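Local coordinates for HTH-type transcriptional regulator cbl (Escherichia coli K12, PDB 2FYI), which may act as an accessory transcriptional regulator of the cys regulon, a LysR-family DNA-binding protein represented here by its cofactor-binding domain, at residues 66-71 and 82-87; 98-103 and 178-183; 154-159 and 173-178; 191-196 and 207-212. One frame throughout, in Å; residues are numbered along the deposited sequence.

Interaction 1: residues 66-71 and 82-87; sequences IGIASE and FPWFRW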
loop_
_atom_site.group_PDB
_atom_site.type_symbol
_atom_site.label_atom_id
_atom_site.label_comp_id
_atom_site.label_asym_id
_atom_site.label_seq_id
_atom_site.Cartn_x
_atom_site.Cartn_y
_atom_site.Cartn_z
ATOM N N ILE A 66 -10.953 7.178 -15.448
ATOM C CA ILE A 66 -10.670 8.302 -14.544
ATOM C C ILE A 66 -9.448 8.014 -13.672
ATOM O O ILE A 66 -9.310 6.902 -13.161
ATOM C CB ILE A 66 -11.853 8.544 -13.589
ATOM C CG1 ILE A 66 -13.131 8.715 -14.387
ATOM C CG2 ILE A 66 -11.647 9.771 -12.763
ATOM C CD1 ILE A 66 -14.336 8.547 -13.568
ATOM N N GLY A 67 -8.569 9.004 -13.503
ATOM C CA GLY A 67 -7.414 8.854 -12.635
ATOM C C GLY A 67 -7.588 9.752 -11.428
ATOM O O GLY A 67 -8.025 10.899 -11.564
ATOM N N ILE A 68 -7.260 9.241 -10.241
ATOM C CA ILE A 68 -7.395 10.049 -9.022
ATOM C C ILE A 68 -6.159 9.956 -8.157
ATOM O O ILE A 68 -5.805 8.869 -7.662
ATOM C CB ILE A 68 -8.601 9.618 -8.185
ATOM C CG1 ILE A 68 -9.897 9.835 -8.979
ATOM C CG2 ILE A 68 -8.630 10.382 -6.890
ATOM C CD1 ILE A 68 -10.980 8.791 -8.706
ATOM N N ALA A 69 -5.497 11.098 -7.980
ATOM C CA ALA A 69 -4.253 11.159 -7.206
ATOM C C ALA A 69 -3.956 12.591 -6.797
ATOM O O ALA A 69 -4.597 13.535 -7.283
ATOM C CB ALA A 69 -3.116 10.602 -8.006
ATOM N N SER A 70 -2.994 12.760 -5.890
ATOM C CA SER A 70 -2.589 14.118 -5.477
ATOM C C SER A 70 -1.423 14.641 -6.302
ATOM O O SER A 70 -1.143 15.815 -6.276
ATOM C CB SER A 70 -2.206 14.169 -3.992
ATOM O OG SER A 70 -3.308 13.993 -3.122
ATOM N N GLU A 71 -0.734 13.767 -7.021
ATOM C CA GLU A 71 0.469 14.171 -7.722
ATOM C C GLU A 71 0.349 13.935 -9.222
ATOM O O GLU A 71 -0.454 13.124 -9.682
ATOM C CB GLU A 71 1.682 13.418 -7.169
ATOM C CG GLU A 71 1.850 13.521 -5.645
ATOM C CD GLU A 71 2.363 14.914 -5.171
ATOM O OE1 GLU A 71 2.941 15.681 -5.996
ATOM O OE2 GLU A 71 2.200 15.227 -3.959
ATOM N N PHE A 82 -9.183 18.053 -12.708
ATOM C CA PHE A 82 -10.049 18.931 -11.936
ATOM C C PHE A 82 -9.812 18.650 -10.473
ATOM O O PHE A 82 -9.597 17.495 -10.081
ATOM C CB PHE A 82 -11.504 18.648 -12.253
ATOM C CG PHE A 82 -11.825 18.654 -13.712
ATOM C CD1 PHE A 82 -11.616 17.527 -14.490
ATOM C CD2 PHE A 82 -12.382 19.773 -14.315
ATOM C CE1 PHE A 82 -11.945 17.523 -15.871
ATOM C CE2 PHE A 82 -12.709 19.774 -15.692
ATOM C CZ PHE A 82 -12.485 18.648 -16.460
ATOM N N PRO A 83 -9.860 19.712 -9.661
ATOM C CA PRO A 83 -9.684 19.642 -8.201
ATOM C C PRO A 83 -10.869 18.963 -7.520
ATOM O O PRO A 83 -12.013 19.328 -7.750
ATOM C CB PRO A 83 -9.551 21.115 -7.793
ATOM C CG PRO A 83 -10.116 21.896 -8.920
ATOM C CD PRO A 83 -10.088 21.078 -10.163
ATOM N N TRP A 84 -10.601 17.963 -6.708
ATOM C CA TRP A 84 -11.669 17.338 -5.974
ATOM C C TRP A 84 -11.833 17.967 -4.580
ATOM O O TRP A 84 -12.896 18.506 -4.271
ATOM C CB TRP A 84 -11.490 15.838 -5.937
ATOM C CG TRP A 84 -12.565 15.142 -5.235
ATOM C CD1 TRP A 84 -13.774 15.656 -4.845
ATOM C CD2 TRP A 84 -12.565 13.771 -4.855
ATOM N NE1 TRP A 84 -14.523 14.686 -4.242
ATOM C CE2 TRP A 84 -13.801 13.516 -4.229
ATOM C CE3 TRP A 84 -11.637 12.731 -4.979
ATOM C CZ2 TRP A 84 -14.126 12.263 -3.716
ATOM C CZ3 TRP A 84 -11.965 11.491 -4.477
ATOM C CH2 TRP A 84 -13.197 11.270 -3.843
ATOM N N PHE A 85 -10.794 17.937 -3.756
ATOM C CA PHE A 85 -10.808 18.667 -2.492
ATOM C C PHE A 85 -9.375 18.914 -2.029
ATOM O O PHE A 85 -8.430 18.361 -2.602
ATOM C CB PHE A 85 -11.593 17.914 -1.423
ATOM C CG PHE A 85 -11.052 16.563 -1.147
ATOM C CD1 PHE A 85 -10.001 16.396 -0.254
ATOM C CD2 PHE A 85 -11.547 15.445 -1.835
ATOM C CE1 PHE A 85 -9.463 15.136 -0.013
ATOM C CE2 PHE A 85 -11.009 14.162 -1.606
ATOM C CZ PHE A 85 -9.957 14.008 -0.689
ATOM N N ARG A 86 -9.210 19.753 -1.005
ATOM C CA ARG A 86 -7.887 19.981 -0.403
ATOM C C ARG A 86 -7.671 19.309 0.942
ATOM O O ARG A 86 -8.614 19.005 1.659
ATOM C CB ARG A 86 -7.535 21.451 -0.352
ATOM C CG ARG A 86 -7.367 21.961 -1.731
ATOM C CD ARG A 86 -7.727 23.398 -1.802
ATOM N NE ARG A 86 -6.519 24.203 -1.960
ATOM C CZ ARG A 86 -5.825 24.775 -0.969
ATOM N NH1 ARG A 86 -6.200 24.677 0.325
ATOM N NH2 ARG A 86 -4.735 25.467 -1.286
ATOM N N TRP A 87 -6.410 19.028 1.251
ATOM C CA TRP A 87 -6.075 18.314 2.475
ATOM C C TRP A 87 -4.680 18.598 2.963
ATOM O O TRP A 87 -3.816 19.025 2.187
ATOM C CB TRP A 87 -6.211 16.837 2.257
ATOM C CG TRP A 87 -5.288 16.290 1.256
ATOM C CD1 TRP A 87 -5.509 16.179 -0.074
ATOM C CD2 TRP A 87 -3.986 15.731 1.501
ATOM N NE1 TRP A 87 -4.433 15.574 -0.687
ATOM C CE2 TRP A 87 -3.484 15.287 0.261
ATOM C CE3 TRP A 87 -3.197 15.558 2.652
ATOM C CZ2 TRP A 87 -2.224 14.677 0.136
ATOM C CZ3 TRP A 87 -1.950 14.952 2.524
ATOM C CH2 TRP A 87 -1.474 14.526 1.274
#
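Trp87 has a chi1 of 63°, which sets CG between its backbone N and carbonyl carbon, and Ser70 has a chi1 of -69°, with OG anti to its carbonyl carbon; together they bring indole NE1 and hydroxyl within bonding distance. The setting is the periplasmic-binding-protein-like fold of LysR cofactor-binding domains, where strands 66-69 and 79-94 both pair antiparallel with strand 189-196. The geometry agrees with a strand lying between them: the CA atoms of Ile68 and Trp84 are 9.0 Å apart, and the touching parts run in roughly similar directions.

With no direct backbone pairing, side chains make the contact. Trp87 NE1 donates to Ser70 OG over 3.1 Å; the acceptor stands in the indole plane, at the ring edge, but the bond is bent, with 142° at the hydrogen. Ser70 OG also has a weak bond to Thr190 O, near the start of strand 189-196. Beyond this, the Trp87 ring packs edge-to-face with His89. Replacing Trp87 by alanine is likely to leave Ser70 OG without its indole donor and to take an edge-to-face neighbour from His89.

A second, apolar bridge lies further back along the strands. Trp84 projects its six-membered ring toward strand 66-69. Phe85 CE2 sits 3.6 Å above that indole, over its centre, whereas Ile68 arrives at the rim: its CG2 is 4.3 Å from Trp84 CZ3, close to the ring plane.

Interaction 2: residues 98-103 and 178-183; sequences PLTQIS and IRLDTR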
loop_
_atom_site.group_PDB
_atom_site.type_symbol
_atom_site.label_atom_id
_atom_site.label_comp_id
_atom_site.label_asym_id
_atom_site.label_seq_id
_atom_site.Cartn_x
_atom_site.Cartn_y
_atom_site.Cartn_z
ATOM N N PRO A 98 6.580 12.952 24.069
ATOM C CA PRO A 98 7.073 14.328 24.291
ATOM C C PRO A 98 6.333 15.404 23.436
ATOM O O PRO A 98 5.987 16.473 23.952
ATOM C CB PRO A 98 8.565 14.211 23.908
ATOM C CG PRO A 98 8.925 12.751 24.157
ATOM C CD PRO A 98 7.657 11.940 24.127
ATOM N N LEU A 99 6.073 15.105 22.163
ATOM C CA LEU A 99 5.462 16.082 21.296
ATOM C C LEU A 99 4.048 16.490 21.737
ATOM O O LEU A 99 3.553 17.564 21.368
ATOM C CB LEU A 99 5.501 15.567 19.858
ATOM C CG LEU A 99 6.917 15.802 19.326
ATOM C CD1 LEU A 99 7.077 15.344 17.885
ATOM C CD2 LEU A 99 7.286 17.253 19.469
ATOM N N THR A 100 3.417 15.638 22.535
ATOM C CA THR A 100 2.078 15.914 23.035
ATOM C C THR A 100 2.182 16.862 24.197
ATOM O O THR A 100 1.176 17.410 24.652
ATOM C CB THR A 100 1.348 14.638 23.557
ATOM O OG1 THR A 100 1.987 14.164 24.745
ATOM C CG2 THR A 100 1.355 13.543 22.547
ATOM N N GLN A 101 3.414 16.997 24.689
ATOM C CA GLN A 101 3.777 17.922 25.768
ATOM C C GLN A 101 4.536 19.167 25.265
ATOM O O GLN A 101 4.739 20.116 25.998
ATOM C CB GLN A 101 4.660 17.201 26.795
ATOM C CG GLN A 101 3.958 16.114 27.586
ATOM C CD GLN A 101 2.663 16.630 28.198
ATOM O OE1 GLN A 101 2.664 17.547 29.049
ATOM N NE2 GLN A 101 1.537 16.059 27.757
ATOM N N ILE A 102 4.993 19.155 24.027
ATOM C CA ILE A 102 5.641 20.333 23.472
ATOM C C ILE A 102 4.623 21.310 22.892
ATOM O O ILE A 102 3.803 20.951 22.041
ATOM C CB ILE A 102 6.688 19.940 22.407
ATOM C CG1 ILE A 102 7.940 19.466 23.125
ATOM C CG2 ILE A 102 7.062 21.111 21.510
ATOM C CD1 ILE A 102 8.061 20.144 24.458
ATOM N N SER A 103 4.679 22.557 23.341
ATOM C CA SER A 103 3.695 23.471 22.842
ATOM C C SER A 103 3.956 24.916 22.465
ATOM O O SER A 103 4.340 25.720 23.292
ATOM C CB SER A 103 2.412 23.374 23.652
ATOM O OG SER A 103 1.572 22.430 23.032
ATOM N N ILE A 178 -2.388 9.418 18.806
ATOM C CA ILE A 178 -3.123 10.679 18.758
ATOM C C ILE A 178 -2.625 11.519 17.576
ATOM O O ILE A 178 -1.434 11.474 17.235
ATOM C CB ILE A 178 -2.996 11.436 20.106
ATOM C CG1 ILE A 178 -3.562 12.851 20.011
ATOM C CG2 ILE A 178 -1.553 11.456 20.584
ATOM C CD1 ILE A 178 -3.835 13.487 21.376
ATOM N N ARG A 179 -3.532 12.252 16.932
ATOM C CA ARG A 179 -3.164 13.137 15.817
ATOM C C ARG A 179 -2.944 14.576 16.298
ATOM O O ARG A 179 -3.816 15.151 16.896
ATOM C CB ARG A 179 -4.246 13.089 14.738
ATOM C CG ARG A 179 -4.023 11.993 13.719
ATOM C CD ARG A 179 -5.324 11.294 13.228
ATOM N NE ARG A 179 -5.010 10.067 12.468
ATOM C CZ ARG A 179 -4.577 10.053 11.194
ATOM N NH1 ARG A 179 -4.444 11.195 10.510
ATOM N NH2 ARG A 179 -4.294 8.897 10.592
ATOM N N LEU A 180 -1.778 15.153 16.070
ATOM C CA LEU A 180 -1.573 16.549 16.448
ATOM C C LEU A 180 -1.682 17.428 15.196
ATOM O O LEU A 180 -1.194 17.058 14.104
ATOM C CB LEU A 180 -0.226 16.731 17.125
ATOM C CG LEU A 180 0.105 15.831 18.331
ATOM C CD1 LEU A 180 1.460 16.102 18.983
ATOM C CD2 LEU A 180 -0.997 15.977 19.324
ATOM N N ASP A 181 -2.353 18.568 15.336
ATOM C CA ASP A 181 -2.715 19.406 14.196
ATOM C C ASP A 181 -1.495 20.195 13.726
ATOM O O ASP A 181 -0.918 20.962 14.494
ATOM C CB ASP A 181 -3.835 20.362 14.634
ATOM C CG ASP A 181 -4.179 21.430 13.571
ATOM O OD1 ASP A 181 -3.291 21.811 12.783
ATOM O OD2 ASP A 181 -5.342 21.915 13.529
ATOM N N THR A 182 -1.098 20.015 12.468
ATOM C CA THR A 182 0.040 20.756 11.933
ATOM C C THR A 182 -0.272 21.516 10.649
ATOM O O THR A 182 0.605 21.712 9.821
ATOM C CB THR A 182 1.251 19.834 11.662
ATOM O OG1 THR A 182 0.903 18.839 10.683
ATOM C CG2 THR A 182 1.698 19.156 12.926
ATOM N N ARG A 183 -1.512 21.948 10.470
ATOM C CA ARG A 183 -1.867 22.707 9.281
ATOM C C ARG A 183 -1.088 24.012 9.186
ATOM O O ARG A 183 -0.821 24.510 8.095
ATOM C CB ARG A 183 -3.347 23.032 9.273
ATOM C CG ARG A 183 -4.222 21.866 9.032
ATOM C CD ARG A 183 -5.683 22.178 9.440
ATOM N NE ARG A 183 -6.516 20.962 9.451
ATOM C CZ ARG A 183 -6.359 19.950 10.310
ATOM N NH1 ARG A 183 -5.401 19.990 11.249
ATOM N NH2 ARG A 183 -7.151 18.882 10.233
#
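Leu180 reaches from strand 177-180 to the turn at Leu99 and Thr100, and its side chain can be traced outward. CB points at the turn; CG lies anti to the carbonyl carbon (chi1 -53°), and a chi2 of -178° extends CD1 away from the strand. CB and CG therefore serve as a stem, while the CD1 methyl does the touching. It lies 3.5 Å from Leu99 O, 4.2 Å from Leu99 CB and 4.1 Å from Thr100 N, thus resting on the peptide between these two residues as well as on a side chain.

Thr100 turns its CG2 to the strand, 4.4 Å from Leu180 CD1. Its hydroxyl is engaged elsewhere, OG1 bonding to His97 O. Ile178 CG2 also approaches Thr100 CG2, but Ile178 was modelled in two conformers, so this pair is less certain. The turn has its own internal bond, Gln101 N to Pro98 O at 2.7 Å.

Leu180 and Ile178 pair through their backbones with Leu91 and Val93, and Thr100 also packs on Val93. The contact is thus plain packing in the binding-protein-like fold: the loop leaving strand 79-94 folds back over side chains of the antiparallel strand beside it.

Interaction 3: residues 154-159 and 173-178; sequences YVALGL and EEENLI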
loop_
_atom_site.group_PDB
_atom_site.type_symbol
_atom_site.label_atom_id
_atom_site.label_comp_id
_atom_site.label_asym_id
_atom_site.label_seq_id
_atom_site.Cartn_x
_atom_site.Cartn_y
_atom_site.Cartn_z
ATOM N N TYR A 154 4.289 1.459 12.267
ATOM C CA TYR A 154 5.626 1.709 12.793
ATOM C C TYR A 154 5.630 2.786 13.870
ATOM O O TYR A 154 6.527 2.804 14.737
ATOM C CB TYR A 154 6.682 1.865 11.665
ATOM C CG TYR A 154 6.952 0.506 11.159
ATOM C CD1 TYR A 154 6.222 -0.021 10.094
ATOM C CD2 TYR A 154 7.801 -0.324 11.841
ATOM C CE1 TYR A 154 6.416 -1.345 9.678
ATOM C CE2 TYR A 154 7.984 -1.647 11.454
ATOM C CZ TYR A 154 7.300 -2.154 10.374
ATOM O OH TYR A 154 7.492 -3.489 10.019
ATOM N N VAL A 155 4.622 3.657 13.845
ATOM C CA VAL A 155 4.509 4.654 14.899
ATOM C C VAL A 155 4.076 3.913 16.152
ATOM O O VAL A 155 4.610 4.115 17.247
ATOM C CB VAL A 155 3.479 5.742 14.551
ATOM C CG1 VAL A 155 3.124 6.560 15.781
ATOM C CG2 VAL A 155 3.968 6.625 13.373
ATOM N N ALA A 156 3.113 3.024 15.979
ATOM C CA ALA A 156 2.650 2.194 17.077
ATOM C C ALA A 156 3.796 1.368 17.630
ATOM O O ALA A 156 3.903 1.206 18.818
ATOM C CB ALA A 156 1.539 1.303 16.621
ATOM N N LEU A 157 4.671 0.861 16.773
ATOM C CA LEU A 157 5.759 0.005 17.199
ATOM C C LEU A 157 6.812 0.736 17.997
ATOM O O LEU A 157 7.534 0.111 18.750
ATOM C CB LEU A 157 6.447 -0.577 15.989
ATOM C CG LEU A 157 7.250 -1.822 16.311
ATOM C CD1 LEU A 157 6.280 -2.941 16.605
ATOM C CD2 LEU A 157 8.095 -2.189 15.115
ATOM N N GLY A 158 6.947 2.045 17.819
ATOM C CA GLY A 158 7.992 2.760 18.493
ATOM C C GLY A 158 9.103 3.291 17.615
ATOM O O GLY A 158 9.945 4.059 18.075
ATOM N N LEU A 159 9.118 2.930 16.340
ATOM C CA LEU A 159 10.197 3.349 15.448
ATOM C C LEU A 159 10.420 4.860 15.305
ATOM O O LEU A 159 11.554 5.255 15.013
ATOM C CB LEU A 159 9.955 2.775 14.080
ATOM C CG LEU A 159 11.164 2.727 13.163
ATOM C CD1 LEU A 159 12.177 1.694 13.673
ATOM C CD2 LEU A 159 10.691 2.386 11.756
ATOM N N GLU A 173 -10.225 4.405 14.378
ATOM C CA GLU A 173 -9.106 5.321 14.640
ATOM C C GLU A 173 -8.204 4.892 15.816
ATOM O O GLU A 173 -8.676 4.462 16.878
ATOM C CB GLU A 173 -9.587 6.781 14.742
ATOM C CG GLU A 173 -10.721 7.022 15.741
ATOM C CD GLU A 173 -10.225 7.559 17.091
ATOM O OE1 GLU A 173 -11.054 8.089 17.865
ATOM O OE2 GLU A 173 -9.005 7.463 17.375
ATOM N N GLU A 174 -6.899 5.025 15.564
ATOM C CA GLU A 174 -5.773 4.489 16.348
ATOM C C GLU A 174 -5.924 4.408 17.874
ATOM O O GLU A 174 -6.080 5.418 18.557
ATOM C CB GLU A 174 -4.538 5.310 15.988
ATOM C CG GLU A 174 -4.359 5.597 14.458
ATOM C CD GLU A 174 -5.196 6.763 13.885
ATOM O OE1 GLU A 174 -5.381 6.791 12.655
ATOM O OE2 GLU A 174 -5.661 7.648 14.631
ATOM N N GLU A 175 -5.861 3.186 18.389
ATOM C CA GLU A 175 -5.991 2.881 19.831
ATOM C C GLU A 175 -5.337 3.865 20.811
ATOM O O GLU A 175 -6.007 4.563 21.570
ATOM C CB GLU A 175 -5.420 1.474 20.113
ATOM C CG GLU A 175 -4.388 0.910 19.038
ATOM C CD GLU A 175 -3.003 1.665 18.911
ATOM O OE1 GLU A 175 -2.255 1.841 19.912
ATOM O OE2 GLU A 175 -2.646 2.040 17.769
ATOM N N ASN A 176 -4.009 3.869 20.794
ATOM C CA ASN A 176 -3.182 4.634 21.707
ATOM C C ASN A 176 -2.296 5.588 20.950
ATOM O O ASN A 176 -1.185 5.895 21.386
ATOM C CB ASN A 176 -2.265 3.712 22.504
ATOM C CG ASN A 176 -3.024 2.750 23.354
ATOM O OD1 ASN A 176 -3.199 2.984 24.549
ATOM N ND2 ASN A 176 -3.506 1.666 22.749
ATOM N N LEU A 177 -2.765 6.017 19.792
ATOM C CA LEU A 177 -2.082 7.043 19.055
ATOM C C LEU A 177 -2.974 8.256 19.076
ATOM O O LEU A 177 -4.175 8.140 19.310
ATOM C CB LEU A 177 -1.866 6.610 17.615
ATOM C CG LEU A 177 -1.166 5.290 17.354
ATOM C CD1 LEU A 177 -0.873 5.219 15.875
ATOM C CD2 LEU A 177 0.104 5.186 18.170
ATOM N N ILE A 178 -2.388 9.418 18.806
ATOM C CA ILE A 178 -3.123 10.679 18.758
ATOM C C ILE A 178 -2.625 11.519 17.576
ATOM O O ILE A 178 -1.434 11.474 17.235
ATOM C CB ILE A 178 -2.996 11.436 20.106
ATOM C CG1 ILE A 178 -3.562 12.851 20.011
ATOM C CG2 ILE A 178 -1.553 11.456 20.584
ATOM C CD1 ILE A 178 -3.835 13.487 21.376
#
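Ala156 and Leu177 mark the closest backbone approach, 7.1 Å between their CA atoms, where the last turn of helix 148-157 passes the beginning of strand 177-180. The helix ends just beyond: Gly158 has a phi of 111° and two bonds return into the final turn, a Schellman motif. One is Gly158 N to Val155 O; the other, Leu159 N to Tyr154 O, is weak. At these backbone angles a CB would collide with the carbonyl O of Leu157, which accounts for the glycine.

Leu177 carries the contact mainly through CD2, with CD1 also 4.2 Å from Val155 CG1. Its CG is anti to the carbonyl carbon (chi1 -54°), and CD2 settles on the helix 4.1 Å from Val155 CG1 and 4.1 Å from Ala156 CA. Val155 and Leu177 cross obliquely, while Ala156 CB lies 4.4 Å from the same Leu177 CD2. Tyr154 belongs to another interface, its OH bonding to Ala25 O of the second subunit.

Between helix and strand, then, all the close pairs but one are carbon to carbon, and Glu175 OE2 merely lies 4.4 Å from Ala156 CB. The chemistry implies attachment by shape and dispersion, without directional polar bonds.

Interaction 4: residues 191-196 and 207-212; sequences VWLGLK and RFLELC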
loop_
_atom_site.group_PDB
_atom_site.type_symbol
_atom_site.label_atom_id
_atom_site.label_comp_id
_atom_site.label_asym_id
_atom_site.label_seq_id
_atom_site.Cartn_x
_atom_site.Cartn_y
_atom_site.Cartn_z
ATOM N N VAL A 191 -6.377 16.923 -4.337
ATOM C CA VAL A 191 -6.592 15.647 -4.985
ATOM C C VAL A 191 -7.263 15.938 -6.299
ATOM O O VAL A 191 -8.278 16.620 -6.323
ATOM C CB VAL A 191 -7.502 14.741 -4.202
ATOM C CG1 VAL A 191 -7.635 13.469 -4.961
ATOM C CG2 VAL A 191 -6.926 14.481 -2.871
ATOM N N TRP A 192 -6.690 15.410 -7.380
ATOM C CA TRP A 192 -7.177 15.665 -8.719
ATOM C C TRP A 192 -7.934 14.504 -9.294
ATOM O O TRP A 192 -7.649 13.320 -9.014
ATOM C CB TRP A 192 -6.024 15.979 -9.647
ATOM C CG TRP A 192 -5.215 17.131 -9.183
ATOM C CD1 TRP A 192 -4.111 17.086 -8.384
ATOM C CD2 TRP A 192 -5.434 18.511 -9.491
ATOM N NE1 TRP A 192 -3.637 18.362 -8.164
ATOM C CE2 TRP A 192 -4.422 19.252 -8.834
ATOM C CE3 TRP A 192 -6.381 19.188 -10.258
ATOM C CZ2 TRP A 192 -4.324 20.617 -8.916
ATOM C CZ3 TRP A 192 -6.283 20.576 -10.344
ATOM C CH2 TRP A 192 -5.256 21.271 -9.667
ATOM N N LEU A 193 -8.905 14.865 -10.117
ATOM C CA LEU A 193 -9.628 13.944 -10.926
ATOM C C LEU A 193 -9.151 14.251 -12.336
ATOM O O LEU A 193 -9.291 15.392 -12.803
ATOM C CB LEU A 193 -11.083 14.293 -10.820
ATOM C CG LEU A 193 -11.646 14.197 -9.412
ATOM C CD1 LEU A 193 -12.684 15.285 -9.198
ATOM C CD2 LEU A 193 -12.220 12.788 -9.180
ATOM N N GLY A 194 -8.566 13.255 -13.001
ATOM C CA GLY A 194 -8.059 13.445 -14.351
ATOM C C GLY A 194 -8.756 12.599 -15.407
ATOM O O GLY A 194 -9.239 11.503 -15.125
ATOM N N LEU A 195 -8.821 13.115 -16.629
ATOM C CA LEU A 195 -9.300 12.343 -17.777
ATOM C C LEU A 195 -8.305 12.558 -18.892
ATOM O O LEU A 195 -7.575 13.577 -18.896
ATOM C CB LEU A 195 -10.660 12.863 -18.262
ATOM C CG LEU A 195 -11.766 12.883 -17.226
ATOM C CD1 LEU A 195 -12.917 13.753 -17.636
ATOM C CD2 LEU A 195 -12.195 11.456 -17.044
ATOM N N LYS A 196 -8.289 11.634 -19.852
ATOM C CA LYS A 196 -7.498 11.836 -21.061
ATOM C C LYS A 196 -8.042 13.003 -21.880
ATOM O O LYS A 196 -9.251 13.104 -22.128
ATOM C CB LYS A 196 -7.501 10.570 -21.890
ATOM C CG LYS A 196 -6.667 10.602 -23.141
ATOM C CD LYS A 196 -6.780 9.212 -23.736
ATOM C CE LYS A 196 -6.501 9.185 -25.214
ATOM N NZ LYS A 196 -5.050 9.154 -25.407
ATOM N N ARG A 207 -20.872 11.649 -15.277
ATOM C CA ARG A 207 -21.575 11.757 -14.023
ATOM C C ARG A 207 -20.705 11.538 -12.791
ATOM O O ARG A 207 -20.843 12.248 -11.809
ATOM C CB ARG A 207 -22.769 10.834 -13.966
ATOM C CG ARG A 207 -23.609 11.215 -12.768
ATOM C CD ARG A 207 -24.327 12.544 -13.034
ATOM N NE ARG A 207 -25.580 12.257 -13.733
ATOM C CZ ARG A 207 -26.745 12.042 -13.110
ATOM N NH1 ARG A 207 -26.810 12.129 -11.772
ATOM N NH2 ARG A 207 -27.850 11.761 -13.814
ATOM N N PHE A 208 -19.816 10.554 -12.832
ATOM C CA PHE A 208 -18.975 10.277 -11.685
ATOM C C PHE A 208 -18.249 11.518 -11.219
ATOM O O PHE A 208 -18.146 11.777 -10.025
ATOM C CB PHE A 208 -17.943 9.215 -12.019
ATOM C CG PHE A 208 -17.132 8.784 -10.832
ATOM C CD1 PHE A 208 -17.509 7.691 -10.082
ATOM C CD2 PHE A 208 -15.997 9.493 -10.448
ATOM C CE1 PHE A 208 -16.763 7.307 -8.966
ATOM C CE2 PHE A 208 -15.244 9.103 -9.332
ATOM C CZ PHE A 208 -15.635 8.016 -8.598
ATOM N N LEU A 209 -17.730 12.285 -12.168
ATOM C CA LEU A 209 -16.956 13.462 -11.810
ATOM C C LEU A 209 -17.854 14.426 -11.091
ATOM O O LEU A 209 -17.474 14.994 -10.070
ATOM C CB LEU A 209 -16.316 14.142 -13.030
ATOM C CG LEU A 209 -15.163 13.404 -13.717
ATOM C CD1 LEU A 209 -14.087 14.359 -14.093
ATOM C CD2 LEU A 209 -14.586 12.398 -12.777
ATOM N N GLU A 210 -19.058 14.596 -11.611
ATOM C CA GLU A 210 -19.990 15.569 -11.046
ATOM C C GLU A 210 -20.368 15.201 -9.600
ATOM O O GLU A 210 -20.194 15.968 -8.643
ATOM C CB GLU A 210 -21.218 15.628 -11.928
ATOM C CG GLU A 210 -22.163 16.697 -11.544
ATOM C CD GLU A 210 -23.559 16.306 -11.942
ATOM O OE1 GLU A 210 -23.932 16.486 -13.141
ATOM O OE2 GLU A 210 -24.272 15.780 -11.049
ATOM N N LEU A 211 -20.891 13.993 -9.488
ATOM C CA LEU A 211 -21.069 13.291 -8.251
ATOM C C LEU A 211 -19.966 13.561 -7.222
ATOM O O LEU A 211 -20.257 13.663 -6.036
ATOM C CB LEU A 211 -21.110 11.812 -8.586
ATOM C CG LEU A 211 -21.913 10.941 -7.638
ATOM C CD1 LEU A 211 -22.974 11.773 -6.899
ATOM C CD2 LEU A 211 -22.508 9.769 -8.428
ATOM N N CYS A 212 -18.710 13.649 -7.667
ATOM C CA CYS A 212 -17.573 13.952 -6.785
ATOM C C CYS A 212 -17.536 15.384 -6.271
ATOM O O CYS A 212 -17.046 15.640 -5.153
ATOM C CB CYS A 212 -16.292 13.779 -7.546
ATOM S SG CYS A 212 -15.648 12.205 -7.376
#
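The backbone N of Cys212, a residue whose SG packs against Leu193, is gripped by two carbonyls of the preceding helical turn: Phe208 O at 3.1 Å and, weakly, Leu209 O at 3.0 Å. These bonds hold the end of helix 203-212, which lies against strand 189-196 in one of the two alpha/beta subdomains of the binding-protein-like fold. The axes of segments 191-196 and 207-212 come within 10.4 Å and their directions differ by 165°, close to antiparallel, as expected when chain leaves a strand, turns back and packs a helix over the sheet.

That orientation fixes the pairing. Leu193 reaches Cys212 as well as Leu209, whereas Leu195 meets Leu209, about one turn earlier than Cys212. Leu193 CD2 touches two helix positions, 3.9 Å from Cys212 SG and 4.3 Å from Leu209 CD2. Leu195 and Leu209 reach toward each other tip to tip, with their CD1 atoms 3.8 Å apart. Leu209 thus divides its branches: CG lies anti to the carbonyl carbon (chi1 -70°), CD1 goes to Leu195 and CD2 to Leu193. Gly194, between the two leucines, lies on the alternate face of the strand, where a CB would point away from the helix.

The same layer continues on the neighbouring strands: Ile66 packs on Leu209 and Phe208, and Ile68 and Trp84 touch Leu193. Phe208 also packs on Leu29 and Val32 of helix 29-39. Its ring meets Leu209 CD2 at the edge, in the ring plane.

How the interactions relate
Interactions 1 and 4 belong to one subdomain, with centres 8 Å apart, and they touch directly: Trp84 N lies 2.7 Å from Val191 O, a probable backbone hydrogen bond. Interactions 2 and 3 sit in the other part of the fold, 14 Å apart centre to centre, sharing strand 177-180 and Ile178; Arg179 NH2 and Glu174 OE1 form a salt bridge between them. Centres of the two groups are 27 to 34 Å apart. Along the chain, interaction 1 comes first and 4 last, while both segments of interaction 3 fall within the span of interaction 2. Strand 79-94 runs from one group to the other, consistent with the two-lobed architecture of binding-protein-like domains.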